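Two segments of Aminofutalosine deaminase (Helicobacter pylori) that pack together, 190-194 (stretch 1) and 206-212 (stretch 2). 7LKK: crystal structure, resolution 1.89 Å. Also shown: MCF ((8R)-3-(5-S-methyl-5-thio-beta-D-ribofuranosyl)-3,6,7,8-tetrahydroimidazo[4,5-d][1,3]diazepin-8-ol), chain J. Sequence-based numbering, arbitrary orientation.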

# COMPACT_ATOMS: atom_id res chain seq x y z
N ALA A 190 -19.28 -21.66 -12.72
CA ALA A 190 -20.15 -20.51 -12.51
C ALA A 190 -20.12 -19.65 -13.77
O ALA A 190 -19.40 -19.94 -14.72
CB ALA A 190 -19.73 -19.72 -11.27
N LEU A 191 -20.92 -18.59 -13.76
CA LEU A 191 -21.11 -17.74 -14.93
C LEU A 191 -20.99 -16.28 -14.53
O LEU A 191 -21.21 -15.90 -13.37
CB LEU A 191 -22.47 -18.00 -15.59
CG LEU A 191 -22.59 -19.34 -16.31
CD1 LEU A 191 -24.04 -19.78 -16.39
CD2 LEU A 191 -21.98 -19.24 -17.70
N ALA A 192 -20.64 -15.44 -15.50
CA ALA A 192 -20.48 -14.02 -15.24
C ALA A 192 -20.98 -13.20 -16.42
O ALA A 192 -20.78 -13.57 -17.58
CB ALA A 192 -19.01 -13.67 -14.96
N VAL A 193 -21.64 -12.09 -16.10
CA VAL A 193 -21.95 -11.04 -17.06
C VAL A 193 -20.93 -9.94 -16.86
O VAL A 193 -20.75 -9.46 -15.73
CB VAL A 193 -23.38 -10.50 -16.86
CG1 VAL A 193 -23.68 -9.38 -17.84
CG2 VAL A 193 -24.40 -11.63 -16.98
N HIS A 194 -20.23 -9.54 -17.93
CA HIS A 194 -19.07 -8.67 -17.75
C HIS A 194 -19.46 -7.35 -17.10
O HIS A 194 -19.00 -7.02 -16.00
CB HIS A 194 -18.37 -8.42 -19.08
CG HIS A 194 -17.21 -7.48 -18.95
ND1 HIS A 194 -17.27 -6.16 -19.33
CD2 HIS A 194 -15.97 -7.66 -18.43
CE1 HIS A 194 -16.12 -5.57 -19.07
NE2 HIS A 194 -15.31 -6.46 -18.53
N SER A 206 -30.08 -14.30 -21.08
CA SER A 206 -29.84 -15.69 -21.44
C SER A 206 -28.78 -16.32 -20.53
O SER A 206 -28.93 -17.47 -20.10
CB SER A 206 -29.41 -15.79 -22.90
OG SER A 206 -29.32 -17.14 -23.31
N VAL A 207 -27.71 -15.57 -20.23
CA VAL A 207 -26.69 -16.09 -19.32
C VAL A 207 -27.27 -16.30 -17.93
O VAL A 207 -27.02 -17.32 -17.29
CB VAL A 207 -25.47 -15.14 -19.29
CG1 VAL A 207 -24.45 -15.63 -18.28
CG2 VAL A 207 -24.84 -15.03 -20.67
N ILE A 208 -28.08 -15.34 -17.47
CA ILE A 208 -28.69 -15.46 -16.14
C ILE A 208 -29.62 -16.66 -16.08
O ILE A 208 -29.66 -17.38 -15.08
CB ILE A 208 -29.42 -14.15 -15.78
CG1 ILE A 208 -28.42 -13.02 -15.54
CG2 ILE A 208 -30.33 -14.35 -14.58
CD1 ILE A 208 -29.00 -11.64 -15.73
N GLN A 209 -30.38 -16.90 -17.16
CA GLN A 209 -31.25 -18.06 -17.20
C GLN A 209 -30.44 -19.35 -17.19
O GLN A 209 -30.81 -20.32 -16.52
CB GLN A 209 -32.15 -18.00 -18.44
CG GLN A 209 -33.26 -19.04 -18.43
CD GLN A 209 -34.21 -18.86 -17.27
OE1 GLN A 209 -34.89 -17.84 -17.17
NE2 GLN A 209 -34.28 -19.85 -16.40
N LEU A 210 -29.33 -19.39 -17.94
CA LEU A 210 -28.47 -20.57 -17.94
C LEU A 210 -27.92 -20.85 -16.55
O LEU A 210 -27.79 -22.01 -16.15
CB LEU A 210 -27.33 -20.38 -18.94
CG LEU A 210 -26.28 -21.50 -18.98
CD1 LEU A 210 -26.87 -22.77 -19.58
CD2 LEU A 210 -25.05 -21.06 -19.75
N ALA A 211 -27.59 -19.79 -15.80
CA ALA A 211 -27.12 -19.98 -14.43
C ALA A 211 -28.21 -20.58 -13.55
O ALA A 211 -27.93 -21.46 -12.73
CB ALA A 211 -26.64 -18.64 -13.87
N LYS A 212 -29.45 -20.10 -13.70
CA LYS A 212 -30.55 -20.66 -12.93
C LYS A 212 -30.79 -22.12 -13.29
O LYS A 212 -30.99 -22.96 -12.40
CB LYS A 212 -31.82 -19.84 -13.16
CG LYS A 212 -31.74 -18.42 -12.65
CD LYS A 212 -33.02 -17.66 -12.94
CE LYS A 212 -32.94 -16.23 -12.44
NZ LYS A 212 -34.20 -15.48 -12.67
O8 MCF J . -12.46 -6.19 -13.23
C8 MCF J . -11.29 -5.65 -13.79
C7 MCF J . -11.48 -4.21 -14.26
N6 MCF J . -12.83 -3.99 -14.72
C5 MCF J . -13.42 -4.92 -15.67
N4 MCF J . -12.78 -6.11 -16.22
C10 MCF J . -11.43 -6.72 -16.07
C9 MCF J . -10.70 -6.53 -14.91
N1 MCF J . -9.56 -7.19 -15.05
C2 MCF J . -9.54 -7.79 -16.23
N3 MCF J . -10.69 -7.51 -16.85
C1S MCF J . -11.02 -8.01 -18.22
C2S MCF J . -12.48 -8.52 -18.36
O2S MCF J . -12.58 -9.81 -17.95
O4S MCF J . -10.94 -7.06 -19.06
C4S MCF J . -11.93 -7.45 -20.28
C3S MCF J . -12.70 -8.41 -19.87
O3S MCF J . -12.28 -9.70 -20.53
C5S MCF J . -12.76 -6.23 -20.66
S5S MCF J . -13.17 -6.31 -22.43
C6S MCF J . -14.59 -5.22 -22.75

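This is a small contact made by apolar side chains in which one face of a helix lies against alternate side chains of a nearly antiparallel β-strand, with no hydrogen bond between them. The axes of strand 190-193 and helix 206-212 approach to 8.6 Å, with their N-to-C directions 162° apart, so Leu191 lies nearest Ala211 and Val193 nearest Val207.

The alternation of an extended strand decides which side chains face the helix. Leu191 and Val193 point their CA-to-CB bonds toward the helix, whereas those of Ala190 and Ala192 point away. On the helix, Val207, Leu210 and Ala211 point toward the strand, a spacing of three and four residues that brings side chains onto one face of the helix. Gln209 and Lys212 point away and are exposed, as suits their polar ends.

Leu191 is the centre of the contact. Its CD1 lies 3.7 Å from Leu210 CD2 and 3.8 Å from Ala211 CB, and its CB lies 4.1 Å from Val207 CG1. Beside the small methyl of Ala211, Leu191 also reaches the helix backbone: its CD1 lies 3.6 Å from Ala211 N. That amide is already satisfied, donating to Val207 O at 2.9 Å (N to O) within the helix, so an apolar neighbour costs it no hydrogen bond.

Val193 packs more loosely, its CG2 4.2 Å from Val207 CG1 and 4.5 Å from Ile208 CG1. Val207, compact and branched, thus touches both inward-facing strand residues through CG1. Ile208 starts away from the strand, but the end of its longer side chain comes nearer.

Just past the strand, His194 lies out of reach of the helix and meets the ligand instead, its NE2 donating a weak hydrogen bond to MCF N4 at 3.4 Å; an imidazole suits this place because its ND1 can be hydrogen-bonded elsewhere in the structure at the same time.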